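Local coordinates for extracellular solute-binding protein, family 1 (PDB 3QUF) that probably captures a solute, perhaps a sugar, outside the cell and hands it to an ABC-type importer, as other family 1 solute-binding proteins do, at residues 115-118 / 119-122; 196-200 / 201-205; 356-359 / 360-364. One frame throughout, in Å; residues are numbered along the deposited sequence.

Contact 1. Residues 115-118 / 119-122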
loop_
_atom_site.group_PDB
_atom_site.type_symbol
_atom_site.label_atom_id
_atom_site.label_comp_id
_atom_site.label_asym_id
_atom_site.label_seq_id
_atom_site.Cartn_x
_atom_site.Cartn_y
_atom_site.Cartn_z
ATOM N N ILE A 115 6.294 5.996 15.431
ATOM C CA ILE A 115 5.533 5.751 14.225
ATOM C C ILE A 115 4.579 6.907 14.019
ATOM O O ILE A 115 3.784 7.244 14.909
ATOM C CB ILE A 115 4.716 4.440 14.372
ATOM C CG1 ILE A 115 5.642 3.260 14.673
ATOM C CG2 ILE A 115 3.817 4.184 13.126
ATOM C CD1 ILE A 115 4.967 2.008 15.167
ATOM N N ASP A 116 4.653 7.547 12.862
ATOM C CA ASP A 116 3.862 8.767 12.655
ATOM C C ASP A 116 2.355 8.477 12.772
ATOM O O ASP A 116 1.857 7.443 12.368
ATOM C CB ASP A 116 4.199 9.404 11.289
ATOM C CG ASP A 116 5.601 10.043 11.236
ATOM O OD1 ASP A 116 6.263 10.211 12.299
ATOM O OD2 ASP A 116 6.050 10.414 10.114
ATOM N N ASP A 117 1.631 9.444 13.358
ATOM C CA ASP A 117 0.207 9.231 13.674
ATOM C C ASP A 117 -0.677 8.882 12.459
ATOM O O ASP A 117 -1.668 8.157 12.584
ATOM C CB ASP A 117 -0.302 10.443 14.402
ATOM C CG ASP A 117 0.166 10.496 15.859
ATOM O OD1 ASP A 117 0.741 9.509 16.372
ATOM O OD2 ASP A 117 -0.094 11.535 16.513
ATOM N N THR A 118 -0.344 9.372 11.267
ATOM C CA THR A 118 -1.108 9.058 10.068
ATOM C C THR A 118 -1.125 7.580 9.750
ATOM O O THR A 118 -2.049 7.088 9.074
ATOM C CB THR A 118 -0.551 9.793 8.843
ATOM O OG1 THR A 118 0.875 9.685 8.808
ATOM C CG2 THR A 118 -0.918 11.286 8.911
ATOM N N ASN A 119 -0.121 6.851 10.239
ATOM C CA ASN A 119 -0.060 5.399 10.013
ATOM C C ASN A 119 -1.094 4.584 10.801
ATOM O O ASN A 119 -1.268 3.375 10.559
ATOM C CB ASN A 119 1.332 4.883 10.285
ATOM C CG ASN A 119 2.329 5.439 9.338
ATOM O OD1 ASN A 119 2.144 5.364 8.109
ATOM N ND2 ASN A 119 3.392 6.044 9.875
ATOM N N PHE A 120 -1.768 5.230 11.755
ATOM C CA PHE A 120 -2.752 4.506 12.575
ATOM C C PHE A 120 -4.172 4.641 12.062
ATOM O O PHE A 120 -5.055 3.972 12.562
ATOM C CB PHE A 120 -2.648 4.919 14.030
ATOM C CG PHE A 120 -1.329 4.546 14.643
ATOM C CD1 PHE A 120 -1.094 3.246 15.048
ATOM C CD2 PHE A 120 -0.320 5.454 14.776
ATOM C CE1 PHE A 120 0.134 2.918 15.613
ATOM C CE2 PHE A 120 0.918 5.086 15.322
ATOM C CZ PHE A 120 1.115 3.831 15.726
ATOM N N ALA A 121 -4.406 5.492 11.055
ATOM C CA ALA A 121 -5.781 5.723 10.631
ATOM C C ALA A 121 -6.484 4.436 10.200
ATOM O O ALA A 121 -7.666 4.264 10.499
ATOM C CB ALA A 121 -5.788 6.714 9.455
ATOM N N LEU A 122 -5.773 3.563 9.491
ATOM C CA LEU A 122 -6.373 2.312 9.032
ATOM C C LEU A 122 -6.625 1.322 10.200
ATOM O O LEU A 122 -7.289 0.285 10.010
ATOM C CB LEU A 122 -5.505 1.636 7.983
ATOM C CG LEU A 122 -5.303 2.383 6.657
ATOM C CD1 LEU A 122 -4.372 1.598 5.734
ATOM C CD2 LEU A 122 -6.685 2.647 5.965
HETATM O O HOH W 1 1.844 7.857 6.997
HETATM O O HOH W 2 -3.351 4.869 7.910
#
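The side chain of Phe120 reaches back to Ile115 five residues earlier, and several of its atoms, from CB to CZ, meet 115-118. CB lies 3.7 Å from Asp117 O, the carbonyl that also accepts the backbone N-H of Phe120 at 3.0 Å. With CG anti to the carbonyl carbon (chi1 -64°), the ring is swung back along the chain. CD2 faces both Asp117 O and Asp116 O, at 3.7 and 3.8 Å, the former at the ring edge and near its plane. CE2 comes 3.6 Å from Ile115 O, again at the edge, and 3.7 Å from Ile115 CG2. CZ completes the path against Ile115 CG2 and CB, the two side chains crossing at about a right angle.

Asp116 O is gripped twice by Asn119: firmly by its N (3.0 Å), weakly by its ND2. The other end of that amide, OD1, accepts from a water that in turn accepts from Thr118 OG1. Outside the turn, Asp116 OD2 bonds Asn365. Successive i to i+3 bonds, the last, Ala121 N to Thr118 O, long and weak at 3.5 Å, make a run of overlapping turns with helical backbone angles in the loop between helix 94-100 and strand 124-125.

Contact 2. Residues 196-200 / 201-205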
loop_
_atom_site.group_PDB
_atom_site.type_symbol
_atom_site.label_atom_id
_atom_site.label_comp_id
_atom_site.label_asym_id
_atom_site.label_seq_id
_atom_site.Cartn_x
_atom_site.Cartn_y
_atom_site.Cartn_z
ATOM N N SER A 196 -2.464 12.628 -5.087
ATOM C CA SER A 196 -2.093 14.035 -5.294
ATOM C C SER A 196 -3.287 14.945 -5.228
ATOM O O SER A 196 -3.225 16.021 -4.621
ATOM C CB SER A 196 -1.391 14.172 -6.621
ATOM O OG SER A 196 -1.089 15.529 -6.965
ATOM N N TYR A 197 -4.376 14.568 -5.891
ATOM C CA TYR A 197 -5.626 15.324 -5.814
ATOM C C TYR A 197 -5.999 15.677 -4.401
ATOM O O TYR A 197 -6.372 16.812 -4.130
ATOM C CB TYR A 197 -6.782 14.558 -6.506
ATOM C CG TYR A 197 -8.163 15.090 -6.252
ATOM C CD1 TYR A 197 -8.692 16.107 -7.037
ATOM C CD2 TYR A 197 -8.955 14.553 -5.252
ATOM C CE1 TYR A 197 -9.948 16.584 -6.818
ATOM C CE2 TYR A 197 -10.254 15.031 -5.039
ATOM C CZ TYR A 197 -10.724 16.053 -5.836
ATOM O OH TYR A 197 -11.998 16.537 -5.614
ATOM N N TYR A 198 -5.876 14.712 -3.500
ATOM C CA TYR A 198 -6.170 14.917 -2.109
ATOM C C TYR A 198 -5.050 15.622 -1.358
ATOM O O TYR A 198 -5.307 16.542 -0.544
ATOM C CB TYR A 198 -6.438 13.562 -1.455
ATOM C CG TYR A 198 -7.734 12.873 -1.792
ATOM C CD1 TYR A 198 -8.961 13.543 -1.689
ATOM C CD2 TYR A 198 -7.747 11.525 -2.118
ATOM C CE1 TYR A 198 -10.157 12.891 -1.902
ATOM C CE2 TYR A 198 -8.962 10.867 -2.330
ATOM C CZ TYR A 198 -10.157 11.541 -2.188
ATOM O OH TYR A 198 -11.369 10.881 -2.380
ATOM N N GLY A 199 -3.808 15.217 -1.615
ATOM C CA GLY A 199 -2.670 15.723 -0.868
ATOM C C GLY A 199 -2.465 17.203 -1.143
ATOM O O GLY A 199 -2.067 17.960 -0.239
ATOM N N GLU A 200 -2.764 17.630 -2.359
ATOM C CA GLU A 200 -2.629 19.045 -2.729
ATOM C C GLU A 200 -3.590 19.921 -1.956
ATOM O O GLU A 200 -3.326 21.124 -1.809
ATOM C CB GLU A 200 -2.825 19.235 -4.240
ATOM C CG GLU A 200 -1.667 18.658 -5.104
ATOM C CD GLU A 200 -1.896 18.802 -6.577
ATOM O OE1 GLU A 200 -3.001 19.256 -6.972
ATOM O OE2 GLU A 200 -0.958 18.532 -7.359
ATOM N N GLN A 201 -4.696 19.336 -1.482
ATOM C CA GLN A 201 -5.641 20.011 -0.612
ATOM C C GLN A 201 -5.253 19.999 0.857
ATOM O O GLN A 201 -6.026 20.476 1.686
ATOM C CB GLN A 201 -6.999 19.360 -0.709
ATOM C CG GLN A 201 -7.570 19.288 -2.089
ATOM C CD GLN A 201 -8.893 18.574 -2.075
ATOM O OE1 GLN A 201 -9.860 19.036 -1.444
ATOM N NE2 GLN A 201 -8.975 17.488 -2.787
ATOM N N GLY A 202 -4.118 19.398 1.204
ATOM C CA GLY A 202 -3.669 19.312 2.607
ATOM C C GLY A 202 -4.056 18.032 3.333
ATOM O O GLY A 202 -3.777 17.857 4.549
ATOM N N LYS A 203 -4.650 17.096 2.611
ATOM C CA LYS A 203 -5.029 15.830 3.229
ATOM C C LYS A 203 -3.838 14.912 3.444
ATOM O O LYS A 203 -2.840 15.028 2.742
ATOM C CB LYS A 203 -6.138 15.119 2.426
ATOM C CG LYS A 203 -7.468 15.904 2.368
ATOM C CD LYS A 203 -8.530 15.117 1.575
ATOM C CE LYS A 203 -9.980 15.651 1.739
ATOM N NZ LYS A 203 -10.528 15.460 3.159
ATOM N N SER A 204 -3.930 14.041 4.449
ATOM C CA SER A 204 -2.884 13.075 4.790
ATOM C C SER A 204 -3.529 11.803 5.332
ATOM O O SER A 204 -4.750 11.791 5.591
ATOM C CB SER A 204 -1.898 13.647 5.821
ATOM O OG SER A 204 -2.557 14.015 7.045
ATOM N N GLY A 205 -2.749 10.728 5.450
ATOM C CA GLY A 205 -3.262 9.486 6.038
ATOM C C GLY A 205 -4.256 8.791 5.121
ATOM O O GLY A 205 -3.925 8.518 3.961
#
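Gln201 folds its side chain back over the last turn of helix 188-199, its amide over one face of the Tyr197 ring and near the Tyr198 ring, where the chain leaves the helix in a Schellman motif. Its CG is anti to the carbonyl carbon and the chain is extended beyond, which brings NE2 to 3.0 Å from Tyr197 O. The N-H points almost straight at that oxygen (168°), and the oxygen lies in the amide plane of Gln201, although the donor stands above the plane of the carbonyl. The same nitrogen is 3.6 Å from Tyr197 CE2 and offset toward the rim of the ring; ring and amide planes are 75° apart, so the amide stands steeply on the ring and does not stack flat. Against Tyr198 the amide is turned by 27° only, at the longer distance of 4.1 Å from NE2 to CD1.

The backbone supplies the cap. Lys203 N bonds Tyr198 O, Gly202 N bonds Gly199 O at 2.9 Å, and Gln201 N makes a further, weak bond to Tyr198 O. Gly202 has positive phi, and a CB there would collide with Gln201 O, which a glycine avoids.

Both tyrosine hydroxyls are held by the neighbouring fold: Tyr197 OH by Asp221, Tyr198 OH by Asp208. Lys203 leaves the turn on the Tyr198 side. Its CB passes 3.4 Å from Tyr198 O, the two side chains cross at an oblique angle, and a bend at the last torsion takes NZ to a salt bridge with Asp210. The closest approach of the two side chains is methylene to ring carbon, Lys203 CD to Tyr198 CD1 at 3.6 Å.

Contact 3. Residues 356-359 / 360-364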
loop_
_atom_site.group_PDB
_atom_site.type_symbol
_atom_site.label_atom_id
_atom_site.label_comp_id
_atom_site.label_asym_id
_atom_site.label_seq_id
_atom_site.Cartn_x
_atom_site.Cartn_y
_atom_site.Cartn_z
ATOM N N ASP A 356 15.428 9.093 -3.697
ATOM C CA ASP A 356 14.411 10.190 -3.831
ATOM C C ASP A 356 13.050 9.734 -3.339
ATOM O O ASP A 356 12.435 10.374 -2.462
ATOM C CB ASP A 356 14.338 10.709 -5.282
ATOM C CG ASP A 356 13.296 11.882 -5.493
ATOM O OD1 ASP A 356 13.202 12.829 -4.660
ATOM O OD2 ASP A 356 12.588 11.875 -6.542
ATOM N N VAL A 357 12.560 8.630 -3.880
ATOM C CA VAL A 357 11.226 8.180 -3.519
ATOM C C VAL A 357 11.123 7.852 -2.027
ATOM O O VAL A 357 10.139 8.175 -1.376
ATOM C CB VAL A 357 10.665 7.079 -4.464
ATOM C CG1 VAL A 357 10.451 7.663 -5.858
ATOM C CG2 VAL A 357 11.527 5.885 -4.545
ATOM N N VAL A 358 12.159 7.259 -1.458
ATOM C CA VAL A 358 12.133 6.956 -0.042
ATOM C C VAL A 358 12.289 8.202 0.819
ATOM O O VAL A 358 11.468 8.446 1.722
ATOM C CB VAL A 358 13.153 5.892 0.326
ATOM C CG1 VAL A 358 13.268 5.694 1.842
ATOM C CG2 VAL A 358 12.720 4.577 -0.377
ATOM N N ASP A 359 13.338 8.990 0.578
ATOM C CA ASP A 359 13.587 10.130 1.445
ATOM C C ASP A 359 12.587 11.269 1.302
ATOM O O ASP A 359 12.259 11.915 2.293
ATOM C CB ASP A 359 14.968 10.711 1.211
ATOM C CG ASP A 359 16.086 9.829 1.752
ATOM O OD1 ASP A 359 15.830 8.757 2.369
ATOM O OD2 ASP A 359 17.230 10.230 1.508
ATOM N N ASN A 360 12.117 11.529 0.088
ATOM C CA ASN A 360 11.318 12.711 -0.159
ATOM C C ASN A 360 9.815 12.456 -0.246
ATOM O O ASN A 360 9.031 13.399 -0.274
ATOM C CB ASN A 360 11.846 13.434 -1.384
ATOM C CG ASN A 360 13.270 13.900 -1.182
ATOM O OD1 ASN A 360 13.626 14.375 -0.090
ATOM N ND2 ASN A 360 14.116 13.687 -2.189
ATOM N N TYR A 361 9.419 11.174 -0.290
ATOM C CA TYR A 361 8.015 10.807 -0.369
ATOM C C TYR A 361 7.644 9.855 0.740
ATOM O O TYR A 361 6.777 10.177 1.541
ATOM C CB TYR A 361 7.623 10.302 -1.804
ATOM C CG TYR A 361 7.899 11.393 -2.782
ATOM C CD1 TYR A 361 6.952 12.392 -3.039
ATOM C CD2 TYR A 361 9.163 11.514 -3.361
ATOM C CE1 TYR A 361 7.253 13.437 -3.885
ATOM C CE2 TYR A 361 9.465 12.572 -4.221
ATOM C CZ TYR A 361 8.515 13.542 -4.437
ATOM O OH TYR A 361 8.817 14.603 -5.268
ATOM N N PHE A 362 8.251 8.678 0.812
ATOM C CA PHE A 362 7.901 7.724 1.867
ATOM C C PHE A 362 8.127 8.320 3.267
ATOM O O PHE A 362 7.228 8.328 4.106
ATOM C CB PHE A 362 8.659 6.406 1.702
ATOM C CG PHE A 362 8.397 5.442 2.813
ATOM C CD1 PHE A 362 7.179 4.838 2.950
ATOM C CD2 PHE A 362 9.400 5.158 3.734
ATOM C CE1 PHE A 362 6.943 3.975 4.019
ATOM C CE2 PHE A 362 9.153 4.296 4.802
ATOM C CZ PHE A 362 7.921 3.706 4.913
ATOM N N LYS A 363 9.308 8.848 3.497
ATOM C CA LYS A 363 9.615 9.429 4.809
ATOM C C LYS A 363 8.848 10.722 5.103
ATOM O O LYS A 363 8.785 11.144 6.245
ATOM C CB LYS A 363 11.110 9.620 4.961
ATOM C CG LYS A 363 11.835 8.250 5.089
ATOM C CD LYS A 363 13.336 8.425 5.422
ATOM C CE LYS A 363 13.656 8.027 6.872
ATOM N NZ LYS A 363 13.084 9.008 7.859
ATOM N N GLN A 364 8.273 11.326 4.084
ATOM C CA GLN A 364 7.429 12.516 4.230
ATOM C C GLN A 364 5.928 12.198 4.250
ATOM O O GLN A 364 5.110 13.126 4.172
ATOM C CB GLN A 364 7.730 13.478 3.094
ATOM C CG GLN A 364 9.195 13.855 2.995
ATOM C CD GLN A 364 9.737 14.429 4.272
ATOM O OE1 GLN A 364 9.054 15.182 4.955
ATOM N NE2 GLN A 364 10.973 14.066 4.611
HETATM O O HOH W 3 10.848 13.971 -7.230
HETATM O O HOH W 4 13.578 12.454 4.470
#
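The closing turns of helix 355-362 carry this contact, where regular alpha-helical bonding widens into a pi-type turn at 360-362. The change can be read from the acceptors. Asn360 N still bonds Asp356 O in the i to i+4 pattern, but Phe362 N reaches five residues back to Val357 O (2.9 Å) and Lys363 N likewise to Val358 O (2.8 Å), both nearly along the C=O axis. Val357 O also receives a weak bond from Tyr361 N, so one carbonyl serves two donors.

On the outer side, Asp356 and Asn360 repeat the i to i+4 link with their side chains. Asn360 ND2 gives a nearly straight bond (173°) of 2.8 Å to the anti lone pair of Asp356 OD1, with carboxylate and amide planes 61° apart. Asp356 has CG anti to its N (chi1 -179°), a torsion that carries the carboxylate along the helix toward Asn360 and the Tyr361 ring, whose CE2 is 3.8 Å from OD1. A water donates to OD2 and also bonds Tyr361 OH. With an alanine at Asp356, Asn360 ND2 would probably lose its carboxylate mate and its amide be freer to turn, and the water would lose its contact with OD2.

Phe362 meanwhile packs inward on Ala136, Val138 and Ile295. Lys363 runs alongside Asp359, yet NZ stays 6.1 Å from Asp359 OD1, and the salt bridge of Asp359 goes instead to Lys355. The pairing with Asn360 and the water probably stabilises the negative charge of Asp356 at this partly exposed helix flank.

In the fold
Along the chain the three contacts come in series, 115-122 first, then 196-205 and finally 356-364, and their centres lie 15 to 16 Å from one another. Contacts 1 and 2 meet directly: Thr118 CG2 packs 3.7 Å from Ser204 OG, which joins the loop before strand 124-125 to the loop after helix 188-199, more than 70 residues further on. Contact 3 touches neither, its nearest atoms being about 5 Å from contact 1 and about 7 Å from contact 2. Its helix 355-362 rests on strands 135-144 and 295-305 of the mixed sheet, and the residue following 364 ties this end of the chain to contact 1. The layout is consistent with the two-lobed fold known for this family.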